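Local coordinates for protein phosphodiesterase MJ0936 (Methanocaldococcus jannaschii, PDB 2AHD) that is a phosphodiesterase of the calcineurin-like phosphoesterase superfamily, built from two facing beta sheets flanked by helices, at residues I32-D36 against F94-G98; Y113-G119 against D131-P137; T121-V125 against L144-T149. All blocks are in the same frame, centred on the assembly; numbering follows the deposited sequence.

Overall arrangement
Contact 1 spans the seam between the two sheets, setting a strand end of the six-stranded sheet against one of the five-stranded sheet. Contact 2 is a parallel strand pair inside the latter, about 10 Å from contact 1 between centres. Strands 91-96 and 115-118 are neighbours in that sheet, joined by backbone hydrogen bonds from I117 N to F94 O (3.0 Å) and T96 N to I117 O (3.2 Å). Contact 3 joins two surface loops, tied to contact 2 by V125 O to N136 N and P137 O to T149 OG1, both 2.9 Å. Contacts 1 and 3 approach within about 5 Å at their nearest atoms; here the Gly-Asp (G35-D36) and Gly-His-X-His (G119-H122) motifs converge, consistent with the family's active site.

Contact 1 of 3, residues I32-D36 against F94-G98; sequences IHCGD and FITHG
I32-H33 and F94-I95 are extended strand and belong to different sheets; the touching parts run nearly the same way, 16° apart. C34 (phi/psi -101°/-9°) breaks the extension, and its CA lies 4.8 Å from that of H97. Deeper in, apolar side chains fill the gap between the sheets: I32 and I95, both in mt rotamers, touch CD1 to CD1 at 3.4 Å, and C34 CB rests 4.0 Å from I95 CG2. I117 of the five-stranded sheet extends this core. Beyond the strand ends the character turns polar. The t rotamer of H97 brings ND1 to C34 O, a weak hydrogen bond (3.1 Å, 124°), while its NE2 bonds weakly to N59 OD1. G35 CA passes 3.1 Å from H97 ND1, a crowding consistent with a small residue. D36 OD1 approaches H97 CE1 at 3.4 Å, while D36 OD2 accepts from N60 N. G35-D36 is the Gly-Asp signature of calcineurin-like phosphoesterases. The chemistry implies an apolar seam giving way, at the strand ends, to a buried cluster of polar family residues.

Contact 2 of 3, residues Y113-G119 against D131-P137; sequences YDVVIYG and DVLVINP
Strands 115-118 and 133-136 run parallel, axes 4.7 Å apart at -15°, in the register V115-L133, V116-V134 and I117-I135 (CA-CA 4.5 to 4.8 Å). Four backbone hydrogen bonds zip them: L133 N to D114 O, V116 N to L133 O and I135 N to V116 O, each 2.8 Å, then Y118 N to I135 O, 3.0 Å. This alternation is the parallel-sheet pattern, and it turns the N and O of I117 to the other side, where F94 and T96 pair with them; V134 hydrogen-bonds to E127. Polar side chains find partners beyond the pair: D114 OD2 with K92 N, N136 OD1 with G138 N. Y118, chi1 p, lays its ring face over N136 CB (4.1 Å to the centroid, CH-pi), while its CE2 meets V134 CG1 at 3.8 Å. Beta-branched V115, V116, I117, V134 and I135 suit extended strands. V116 and V134 lie under helix 101-110; on the opposite face I117 meets I32 of the six-stranded sheet and C34 in the loop after it. Strands 91-96 and 125-128 flank the pair.

Contact 3 of 3, residues T121-V125 against L144-T149; sequences THERV and LTGIPT
Two irregular loops meet at the surface of this calcineurin-like fold, CA atoms no closer than 7.1 Å (H122-L144) and with no hydrogen bond between them. T121, chi1 p, opens an ST turn, its OG1 accepting from E123 N (3.1 Å), though that nitrogen is less surely placed. H122 ends the family's Gly-His-X-His signature. In a positive-phi conformation (75°/-5°) and rotamer m, it sets its ring face against L144 CD1, a CH-pi contact 3.8 Å from the centroid. H122 ND1 is hydrogen-bonded to E139 OE2, which also takes L144 N. H122 O lies 3.8 Å from CG2 of T145, whose OG1 pairs with E139 OE1 and forms a second ST turn with I147 N (3.2 Å), crossing G146, whose positive phi (78°) favours glycine. E123 brings its carboxylate near the same T145 methyl. R124 is long enough to span the gap in a ptt rotamer: its CD comes 3.8 Å from T149 OG1, itself hydrogen-bonded to P137 O. The guanidinium lies with one face over I147 CG2, and R124 NH2 stands 3.8 Å from I147 CD1.

Contact 1 of 3, residues I32-D36 against F94-G98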
ATOM      1  N   ILE A  32       2.299   3.785  -0.034  1.00 74.02           N
ATOM      2  CA  ILE A  32       1.679   2.843   0.903  1.00 71.02           C
ATOM      3  C   ILE A  32       1.738   1.431   0.308  1.00 69.47           C
ATOM      4  O   ILE A  32       1.387   1.228  -0.854  1.00 70.08           O
ATOM      5  CB  ILE A  32       0.200   3.181   1.145  1.00 70.32           C
ATOM      6  CG1 ILE A  32       0.064   4.604   1.660  1.00 68.40           C
ATOM      7  CG2 ILE A  32      -0.403   2.202   2.131  1.00 70.70           C
ATOM      8  CD1 ILE A  32      -1.357   4.995   1.922  1.00 67.78           C
ATOM      9  N   HIS A  33       2.184   0.466   1.101  1.00 66.97           N
ATOM     10  CA  HIS A  33       2.285  -0.919   0.659  1.00 65.37           C
ATOM     11  C   HIS A  33       1.643  -1.705   1.776  1.00 64.13           C
ATOM     12  O   HIS A  33       2.184  -1.787   2.862  1.00 65.11           O
ATOM     13  CB  HIS A  33       3.754  -1.302   0.512  1.00 64.71           C
ATOM     14  CG  HIS A  33       3.978  -2.687  -0.006  1.00 65.24           C
ATOM     15  ND1 HIS A  33       3.423  -3.802   0.582  1.00 64.80           N
ATOM     16  CD2 HIS A  33       4.738  -3.141  -1.030  1.00 65.17           C
ATOM     17  CE1 HIS A  33       3.833  -4.883  -0.054  1.00 63.98           C
ATOM     18  NE2 HIS A  33       4.633  -4.511  -1.036  1.00 64.40           N
ATOM     19  N   CYS A  34       0.483  -2.282   1.533  1.00 63.07           N
ATOM     20  CA  CYS A  34      -0.178  -2.993   2.613  1.00 64.17           C
ATOM     21  C   CYS A  34      -0.057  -4.491   2.599  1.00 65.05           C
ATOM     22  O   CYS A  34      -0.410  -5.154   3.566  1.00 64.73           O
ATOM     23  CB  CYS A  34      -1.663  -2.626   2.648  1.00 63.71           C
ATOM     24  SG  CYS A  34      -2.326  -1.904   1.135  1.00 57.99           S
ATOM     25  N   GLY A  35       0.469  -5.025   1.508  1.00 66.98           N
ATOM     26  CA  GLY A  35       0.550  -6.469   1.364  1.00 66.42           C
ATOM     27  C   GLY A  35       1.792  -7.182   1.798  1.00 64.84           C
ATOM     28  O   GLY A  35       2.520  -6.728   2.668  1.00 65.32           O
ATOM     29  N   ASP A  36       2.015  -8.327   1.176  1.00 63.87           N
ATOM     30  CA  ASP A  36       3.172  -9.138   1.483  1.00 63.70           C
ATOM     31  C   ASP A  36       4.291  -8.828   0.491  1.00 63.43           C
ATOM     32  O   ASP A  36       4.162  -9.100  -0.702  1.00 63.03           O
ATOM     33  CB  ASP A  36       2.854 -10.648   1.390  1.00 63.21           C
ATOM     34  CG  ASP A  36       1.522 -11.036   2.028  1.00 62.18           C
ATOM     35  OD1 ASP A  36       0.554 -11.295   1.277  1.00 62.94           O
ATOM     36  OD2 ASP A  36       1.444 -11.100   3.267  1.00 59.08           O
ATOM     37  N   PHE A  94      -6.667   4.813   7.159  1.00 80.15           N
ATOM     38  CA  PHE A  94      -6.580   3.584   7.940  1.00 77.70           C
ATOM     39  C   PHE A  94      -6.081   2.536   6.975  1.00 75.54           C
ATOM     40  O   PHE A  94      -6.752   2.219   6.002  1.00 74.84           O
ATOM     41  CB  PHE A  94      -7.898   3.114   8.507  1.00 76.97           C
ATOM     42  CG  PHE A  94      -7.752   1.893   9.359  1.00 78.29           C
ATOM     43  CD1 PHE A  94      -6.938   1.915  10.484  1.00 79.00           C
ATOM     44  CD2 PHE A  94      -8.396   0.712   9.030  1.00 79.36           C
ATOM     45  CE1 PHE A  94      -6.769   0.778  11.271  1.00 79.65           C
ATOM     46  CE2 PHE A  94      -8.232  -0.436   9.813  1.00 79.36           C
ATOM     47  CZ  PHE A  94      -7.417  -0.398  10.936  1.00 79.04           C
ATOM     48  N   ILE A  95      -4.899   2.003   7.258  1.00 73.69           N
ATOM     49  CA  ILE A  95      -4.268   1.023   6.396  1.00 71.24           C
ATOM     50  C   ILE A  95      -4.076  -0.320   7.075  1.00 69.89           C
ATOM     51  O   ILE A  95      -3.756  -0.393   8.254  1.00 69.10           O
ATOM     52  CB  ILE A  95      -2.910   1.542   5.944  1.00 70.83           C
ATOM     53  CG1 ILE A  95      -3.068   2.963   5.408  1.00 70.75           C
ATOM     54  CG2 ILE A  95      -2.335   0.636   4.890  1.00 71.91           C
ATOM     55  CD1 ILE A  95      -1.769   3.625   5.028  1.00 70.78           C
ATOM     56  N   THR A  96      -4.278  -1.386   6.313  1.00 69.47           N
ATOM     57  CA  THR A  96      -4.120  -2.739   6.834  1.00 69.03           C
ATOM     58  C   THR A  96      -4.196  -3.737   5.696  1.00 68.74           C
ATOM     59  O   THR A  96      -4.928  -3.532   4.744  1.00 69.23           O
ATOM     60  CB  THR A  96      -5.213  -3.087   7.898  1.00 68.14           C
ATOM     61  OG1 THR A  96      -4.960  -4.396   8.423  1.00 66.13           O
ATOM     62  CG2 THR A  96      -6.617  -3.056   7.291  1.00 65.73           C
ATOM     63  N   HIS A  97      -3.413  -4.802   5.788  1.00 68.90           N
ATOM     64  CA  HIS A  97      -3.419  -5.850   4.777  1.00 69.67           C
ATOM     65  C   HIS A  97      -4.753  -6.537   5.005  1.00 71.30           C
ATOM     66  O   HIS A  97      -5.094  -6.801   6.157  1.00 71.99           O
ATOM     67  CB  HIS A  97      -2.276  -6.815   5.070  1.00 68.48           C
ATOM     68  CG  HIS A  97      -2.195  -7.976   4.136  1.00 67.05           C
ATOM     69  ND1 HIS A  97      -1.757  -7.856   2.838  1.00 66.29           N
ATOM     70  CD2 HIS A  97      -2.462  -9.290   4.323  1.00 66.46           C
ATOM     71  CE1 HIS A  97      -1.755  -9.046   2.266  1.00 66.46           C
ATOM     72  NE2 HIS A  97      -2.178  -9.934   3.145  1.00 66.44           N
ATOM     73  N   GLY A  98      -5.514  -6.808   3.946  1.00 72.03           N
ATOM     74  CA  GLY A  98      -6.807  -7.475   4.122  1.00 75.78           C
ATOM     75  C   GLY A  98      -6.927  -8.152   5.480  1.00 77.05           C
ATOM     76  O   GLY A  98      -7.521  -7.595   6.394  1.00 77.60           O
TER

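Contact 2 of 3, residues Y113-G119 against D131-P137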
ATOM      1  N   TYR A 113     -12.647   7.553   9.503  1.00 77.29           N
ATOM      2  CA  TYR A 113     -11.588   7.752   8.512  1.00 76.89           C
ATOM      3  C   TYR A 113     -12.148   8.166   7.169  1.00 76.34           C
ATOM      4  O   TYR A 113     -13.258   7.795   6.807  1.00 75.59           O
ATOM      5  CB  TYR A 113     -10.784   6.469   8.326  1.00 77.00           C
ATOM      6  CG  TYR A 113     -10.113   5.978   9.578  1.00 75.90           C
ATOM      7  CD1 TYR A 113      -8.877   6.492   9.978  1.00 75.11           C
ATOM      8  CD2 TYR A 113     -10.720   5.003  10.374  1.00 74.43           C
ATOM      9  CE1 TYR A 113      -8.261   6.043  11.139  1.00 74.96           C
ATOM     10  CE2 TYR A 113     -10.116   4.549  11.536  1.00 74.18           C
ATOM     11  CZ  TYR A 113      -8.884   5.070  11.912  1.00 74.74           C
ATOM     12  OH  TYR A 113      -8.267   4.600  13.047  1.00 75.19           O
ATOM     13  N   ASP A 114     -11.355   8.926   6.426  1.00 76.66           N
ATOM     14  CA  ASP A 114     -11.765   9.407   5.110  1.00 77.00           C
ATOM     15  C   ASP A 114     -11.477   8.367   4.042  1.00 76.00           C
ATOM     16  O   ASP A 114     -12.261   8.175   3.104  1.00 74.21           O
ATOM     17  CB  ASP A 114     -11.023  10.706   4.777  1.00 77.64           C
ATOM     18  CG  ASP A 114     -11.445  11.853   5.665  1.00 78.33           C
ATOM     19  OD1 ASP A 114     -12.614  12.282   5.555  1.00 79.20           O
ATOM     20  OD2 ASP A 114     -10.616  12.318   6.474  1.00 78.11           O
ATOM     21  N   VAL A 115     -10.339   7.699   4.212  1.00 74.32           N
ATOM     22  CA  VAL A 115      -9.889   6.681   3.284  1.00 71.89           C
ATOM     23  C   VAL A 115      -9.541   5.412   4.035  1.00 70.08           C
ATOM     24  O   VAL A 115      -9.091   5.475   5.169  1.00 70.06           O
ATOM     25  CB  VAL A 115      -8.640   7.169   2.529  1.00 72.08           C
ATOM     26  CG1 VAL A 115      -8.315   6.230   1.384  1.00 71.51           C
ATOM     27  CG2 VAL A 115      -8.869   8.589   2.022  1.00 72.97           C
ATOM     28  N   VAL A 116      -9.780   4.262   3.410  1.00 69.11           N
ATOM     29  CA  VAL A 116      -9.440   2.964   3.999  1.00 66.95           C
ATOM     30  C   VAL A 116      -8.777   2.140   2.903  1.00 66.22           C
ATOM     31  O   VAL A 116      -9.390   1.815   1.895  1.00 66.16           O
ATOM     32  CB  VAL A 116     -10.669   2.212   4.527  1.00 65.11           C
ATOM     33  CG1 VAL A 116     -10.246   0.896   5.114  1.00 63.88           C
ATOM     34  CG2 VAL A 116     -11.356   3.030   5.585  1.00 64.62           C
ATOM     35  N   ILE A 117      -7.507   1.827   3.108  1.00 65.55           N
ATOM     36  CA  ILE A 117      -6.724   1.074   2.145  1.00 64.59           C
ATOM     37  C   ILE A 117      -6.382  -0.315   2.672  1.00 64.50           C
ATOM     38  O   ILE A 117      -6.053  -0.468   3.843  1.00 65.67           O
ATOM     39  CB  ILE A 117      -5.430   1.826   1.832  1.00 64.38           C
ATOM     40  CG1 ILE A 117      -5.766   3.256   1.398  1.00 62.56           C
ATOM     41  CG2 ILE A 117      -4.642   1.083   0.767  1.00 65.46           C
ATOM     42  CD1 ILE A 117      -4.563   4.102   1.129  1.00 60.62           C
ATOM     43  N   TYR A 118      -6.449  -1.327   1.809  1.00 63.67           N
ATOM     44  CA  TYR A 118      -6.149  -2.695   2.227  1.00 62.76           C
ATOM     45  C   TYR A 118      -5.838  -3.575   1.029  1.00 61.69           C
ATOM     46  O   TYR A 118      -6.141  -3.207  -0.092  1.00 62.25           O
ATOM     47  CB  TYR A 118      -7.340  -3.272   2.990  1.00 62.98           C
ATOM     48  CG  TYR A 118      -8.494  -3.614   2.095  1.00 62.79           C
ATOM     49  CD1 TYR A 118      -8.729  -4.928   1.707  1.00 63.30           C
ATOM     50  CD2 TYR A 118      -9.323  -2.623   1.594  1.00 63.64           C
ATOM     51  CE1 TYR A 118      -9.759  -5.245   0.845  1.00 64.56           C
ATOM     52  CE2 TYR A 118     -10.359  -2.922   0.728  1.00 64.99           C
ATOM     53  CZ  TYR A 118     -10.575  -4.237   0.358  1.00 65.76           C
ATOM     54  OH  TYR A 118     -11.624  -4.547  -0.476  1.00 65.56           O
ATOM     55  N   GLY A 119      -5.229  -4.731   1.269  1.00 61.54           N
ATOM     56  CA  GLY A 119      -4.899  -5.640   0.182  1.00 61.88           C
ATOM     57  C   GLY A 119      -5.362  -7.042   0.519  1.00 61.96           C
ATOM     58  O   GLY A 119      -6.537  -7.253   0.805  1.00 63.12           O
ATOM     59  N   ASP A 131     -19.254   8.069   1.917  1.00 89.63           N
ATOM     60  CA  ASP A 131     -18.231   9.106   1.882  1.00 89.30           C
ATOM     61  C   ASP A 131     -16.895   8.644   2.443  1.00 87.65           C
ATOM     62  O   ASP A 131     -16.067   9.454   2.878  1.00 87.92           O
ATOM     63  CB  ASP A 131     -18.707  10.359   2.611  1.00 92.16           C
ATOM     64  CG  ASP A 131     -19.709  11.151   1.793  1.00 94.72           C
ATOM     65  OD1 ASP A 131     -19.333  11.631   0.693  1.00 95.46           O
ATOM     66  OD2 ASP A 131     -20.872  11.280   2.246  1.00 96.13           O
ATOM     67  N   VAL A 132     -16.700   7.329   2.434  1.00 84.98           N
ATOM     68  CA  VAL A 132     -15.458   6.730   2.876  1.00 81.20           C
ATOM     69  C   VAL A 132     -14.857   6.173   1.588  1.00 79.70           C
ATOM     70  O   VAL A 132     -15.513   5.431   0.866  1.00 80.09           O
ATOM     71  CB  VAL A 132     -15.699   5.577   3.857  1.00 80.37           C
ATOM     72  CG1 VAL A 132     -14.391   5.191   4.513  1.00 80.48           C
ATOM     73  CG2 VAL A 132     -16.730   5.972   4.890  1.00 78.99           C
ATOM     74  N   LEU A 133     -13.628   6.559   1.280  1.00 77.30           N
ATOM     75  CA  LEU A 133     -12.977   6.074   0.078  1.00 74.87           C
ATOM     76  C   LEU A 133     -12.275   4.754   0.404  1.00 73.10           C
ATOM     77  O   LEU A 133     -11.277   4.734   1.123  1.00 72.57           O
ATOM     78  CB  LEU A 133     -11.967   7.108  -0.422  1.00 76.25           C
ATOM     79  CG  LEU A 133     -11.982   7.357  -1.931  1.00 77.64           C
ATOM     80  CD1 LEU A 133     -11.463   6.136  -2.684  1.00 78.57           C
ATOM     81  CD2 LEU A 133     -13.402   7.684  -2.357  1.00 77.30           C
ATOM     82  N   VAL A 134     -12.813   3.656  -0.123  1.00 70.55           N
ATOM     83  CA  VAL A 134     -12.268   2.322   0.110  1.00 66.55           C
ATOM     84  C   VAL A 134     -11.406   1.881  -1.056  1.00 64.04           C
ATOM     85  O   VAL A 134     -11.897   1.720  -2.164  1.00 64.03           O
ATOM     86  CB  VAL A 134     -13.395   1.310   0.306  1.00 65.52           C
ATOM     87  CG1 VAL A 134     -12.813  -0.048   0.592  1.00 66.11           C
ATOM     88  CG2 VAL A 134     -14.288   1.757   1.442  1.00 63.99           C
ATOM     89  N   ILE A 135     -10.125   1.656  -0.795  1.00 62.19           N
ATOM     90  CA  ILE A 135      -9.204   1.279  -1.855  1.00 61.57           C
ATOM     91  C   ILE A 135      -8.355   0.026  -1.660  1.00 60.23           C
ATOM     92  O   ILE A 135      -7.706  -0.150  -0.638  1.00 61.08           O
ATOM     93  CB  ILE A 135      -8.232   2.442  -2.152  1.00 63.00           C
ATOM     94  CG1 ILE A 135      -9.020   3.704  -2.518  1.00 63.35           C
ATOM     95  CG2 ILE A 135      -7.263   2.051  -3.271  1.00 62.55           C
ATOM     96  CD1 ILE A 135      -8.153   4.943  -2.646  1.00 64.39           C
ATOM     97  N   ASN A 136      -8.366  -0.839  -2.666  1.00 58.18           N
ATOM     98  CA  ASN A 136      -7.555  -2.047  -2.678  1.00 55.23           C
ATOM     99  C   ASN A 136      -6.826  -1.864  -3.996  1.00 53.00           C
ATOM    100  O   ASN A 136      -7.433  -1.866  -5.058  1.00 52.45           O
ATOM    101  CB  ASN A 136      -8.418  -3.312  -2.717  1.00 54.38           C
ATOM    102  CG  ASN A 136      -7.592  -4.591  -2.633  1.00 53.58           C
ATOM    103  OD1 ASN A 136      -6.524  -4.714  -3.247  1.00 51.58           O
ATOM    104  ND2 ASN A 136      -8.096  -5.560  -1.879  1.00 53.72           N
ATOM    105  N   PRO A 137      -5.517  -1.661  -3.941  1.00 51.56           N
ATOM    106  CA  PRO A 137      -4.763  -1.468  -5.176  1.00 52.49           C
ATOM    107  C   PRO A 137      -4.661  -2.679  -6.086  1.00 54.27           C
ATOM    108  O   PRO A 137      -4.238  -2.555  -7.239  1.00 54.58           O
ATOM    109  CB  PRO A 137      -3.399  -1.011  -4.671  1.00 52.19           C
ATOM    110  CG  PRO A 137      -3.286  -1.693  -3.355  1.00 51.71           C
ATOM    111  CD  PRO A 137      -4.652  -1.532  -2.763  1.00 50.60           C
TER

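Contact 3 of 3, residues T121-V125 against L144-T149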
ATOM      1  N   THR A 121      -6.736  -9.604  -0.572  1.00 63.17           N
ATOM      2  CA  THR A 121      -7.657 -10.305  -1.451  1.00 63.16           C
ATOM      3  C   THR A 121      -7.123 -10.435  -2.856  1.00 64.22           C
ATOM      4  O   THR A 121      -7.520 -11.338  -3.581  1.00 64.84           O
ATOM      5  CB  THR A 121      -9.013  -9.599  -1.523  1.00 62.67           C
ATOM      6  OG1 THR A 121      -8.839  -8.285  -2.061  1.00 62.73           O
ATOM      7  CG2 THR A 121      -9.636  -9.508  -0.141  1.00 63.03           C
ATOM      8  N   HIS A 122      -6.212  -9.547  -3.239  1.00 65.74           N
ATOM      9  CA  HIS A 122      -5.653  -9.570  -4.588  1.00 67.04           C
ATOM     10  C   HIS A 122      -6.734  -9.019  -5.518  1.00 67.89           C
ATOM     11  O   HIS A 122      -6.520  -8.834  -6.710  1.00 66.54           O
ATOM     12  CB  HIS A 122      -5.299 -11.004  -5.005  1.00 67.51           C
ATOM     13  CG  HIS A 122      -4.055 -11.545  -4.371  1.00 66.92           C
ATOM     14  ND1 HIS A 122      -2.835 -11.539  -5.008  1.00 67.49           N
ATOM     15  CD2 HIS A 122      -3.845 -12.131  -3.171  1.00 67.30           C
ATOM     16  CE1 HIS A 122      -1.927 -12.100  -4.231  1.00 67.04           C
ATOM     17  NE2 HIS A 122      -2.514 -12.469  -3.109  1.00 67.54           N
ATOM     18  N   GLU A 123      -7.905  -8.760  -4.950  1.00 69.99           N
ATOM     19  CA  GLU A 123      -9.027  -8.227  -5.708  1.00 71.50           C
ATOM     20  C   GLU A 123      -9.058  -6.717  -5.645  1.00 71.49           C
ATOM     21  O   GLU A 123      -9.543  -6.153  -4.677  1.00 71.02           O
ATOM     22  CB  GLU A 123     -10.345  -8.771  -5.158  1.00 73.37           C
ATOM     23  CG  GLU A 123     -10.513 -10.268  -5.310  1.00 77.31           C
ATOM     24  CD  GLU A 123     -10.423 -10.725  -6.759  1.00 80.01           C
ATOM     25  OE1 GLU A 123     -10.557 -11.940  -7.010  1.00 81.28           O
ATOM     26  OE2 GLU A 123     -10.220  -9.876  -7.654  1.00 82.74           O
ATOM     27  N   ARG A 124      -8.544  -6.067  -6.680  1.00 72.34           N
ATOM     28  CA  ARG A 124      -8.525  -4.613  -6.736  1.00 72.83           C
ATOM     29  C   ARG A 124      -9.932  -4.025  -6.742  1.00 73.94           C
ATOM     30  O   ARG A 124     -10.755  -4.374  -7.581  1.00 73.88           O
ATOM     31  CB  ARG A 124      -7.803  -4.148  -7.996  1.00 72.22           C
ATOM     32  CG  ARG A 124      -8.541  -4.495  -9.261  1.00 70.82           C
ATOM     33  CD  ARG A 124      -7.780  -4.134 -10.507  1.00 69.98           C
ATOM     34  NE  ARG A 124      -8.522  -4.575 -11.681  1.00 70.75           N
ATOM     35  CZ  ARG A 124      -8.729  -5.849 -12.004  1.00 71.88           C
ATOM     36  NH1 ARG A 124      -8.237  -6.816 -11.246  1.00 72.60           N
ATOM     37  NH2 ARG A 124      -9.445  -6.160 -13.073  1.00 71.97           N
ATOM     38  N   VAL A 125     -10.204  -3.134  -5.793  1.00 75.93           N
ATOM     39  CA  VAL A 125     -11.501  -2.469  -5.709  1.00 76.32           C
ATOM     40  C   VAL A 125     -11.253  -0.996  -5.411  1.00 77.97           C
ATOM     41  O   VAL A 125     -10.184  -0.617  -4.931  1.00 76.90           O
ATOM     42  CB  VAL A 125     -12.390  -3.047  -4.612  1.00 74.14           C
ATOM     43  CG1 VAL A 125     -12.006  -2.470  -3.281  1.00 73.55           C
ATOM     44  CG2 VAL A 125     -13.828  -2.751  -4.922  1.00 73.15           C
ATOM     45  N   LEU A 144      -2.486 -14.131  -9.122  1.00 56.86           N
ATOM     46  CA  LEU A 144      -3.773 -14.780  -9.023  1.00 56.62           C
ATOM     47  C   LEU A 144      -4.901 -14.253  -9.887  1.00 55.29           C
ATOM     48  O   LEU A 144      -5.976 -14.817  -9.875  1.00 56.63           O
ATOM     49  CB  LEU A 144      -4.196 -14.837  -7.539  1.00 56.93           C
ATOM     50  CG  LEU A 144      -3.135 -15.422  -6.563  1.00 57.01           C
ATOM     51  CD1 LEU A 144      -3.688 -15.488  -5.141  1.00 53.62           C
ATOM     52  CD2 LEU A 144      -2.676 -16.818  -7.032  1.00 55.78           C
ATOM     53  N   THR A 145      -4.669 -13.193 -10.649  1.00 55.15           N
ATOM     54  CA  THR A 145      -5.725 -12.640 -11.514  1.00 55.18           C
ATOM     55  C   THR A 145      -5.185 -12.377 -12.910  1.00 55.37           C
ATOM     56  O   THR A 145      -5.949 -12.117 -13.837  1.00 56.70           O
ATOM     57  CB  THR A 145      -6.299 -11.273 -11.009  1.00 53.87           C
ATOM     58  OG1 THR A 145      -5.293 -10.264 -11.135  1.00 51.90           O
ATOM     59  CG2 THR A 145      -6.770 -11.356  -9.563  1.00 51.35           C
ATOM     60  N   GLY A 146      -3.865 -12.425 -13.047  1.00 54.48           N
ATOM     61  CA  GLY A 146      -3.244 -12.186 -14.330  1.00 52.70           C
ATOM     62  C   GLY A 146      -3.179 -10.722 -14.697  1.00 52.82           C
ATOM     63  O   GLY A 146      -2.769 -10.372 -15.791  1.00 53.20           O
ATOM     64  N   ILE A 147      -3.578  -9.856 -13.777  1.00 53.79           N
ATOM     65  CA  ILE A 147      -3.565  -8.417 -14.015  1.00 53.36           C
ATOM     66  C   ILE A 147      -2.830  -7.671 -12.909  1.00 52.51           C
ATOM     67  O   ILE A 147      -3.413  -7.355 -11.865  1.00 51.55           O
ATOM     68  CB  ILE A 147      -4.999  -7.890 -14.103  1.00 53.03           C
ATOM     69  CG1 ILE A 147      -5.757  -8.701 -15.144  1.00 50.63           C
ATOM     70  CG2 ILE A 147      -4.999  -6.414 -14.452  1.00 51.88           C
ATOM     71  CD1 ILE A 147      -7.183  -8.356 -15.225  1.00 52.81           C
ATOM     72  N   PRO A 148      -1.537  -7.386 -13.113  1.00 52.21           N
ATOM     73  CA  PRO A 148      -0.767  -6.671 -12.095  1.00 54.09           C
ATOM     74  C   PRO A 148      -1.150  -5.186 -12.042  1.00 54.70           C
ATOM     75  O   PRO A 148      -1.159  -4.506 -13.062  1.00 55.06           O
ATOM     76  CB  PRO A 148       0.677  -6.901 -12.542  1.00 52.86           C
ATOM     77  CG  PRO A 148       0.561  -6.917 -13.996  1.00 51.80           C
ATOM     78  CD  PRO A 148      -0.673  -7.761 -14.239  1.00 52.07           C
ATOM     79  N   THR A 149      -1.468  -4.689 -10.853  1.00 54.55           N
ATOM     80  CA  THR A 149      -1.854  -3.295 -10.709  1.00 55.60           C
ATOM     81  C   THR A 149      -1.366  -2.609  -9.440  1.00 56.93           C
ATOM     82  O   THR A 149      -1.055  -3.248  -8.424  1.00 55.98           O
ATOM     83  CB  THR A 149      -3.398  -3.119 -10.769  1.00 55.71           C
ATOM     84  OG1 THR A 149      -4.026  -3.961  -9.802  1.00 55.47           O
ATOM     85  CG2 THR A 149      -3.926  -3.482 -12.132  1.00 55.86           C
TER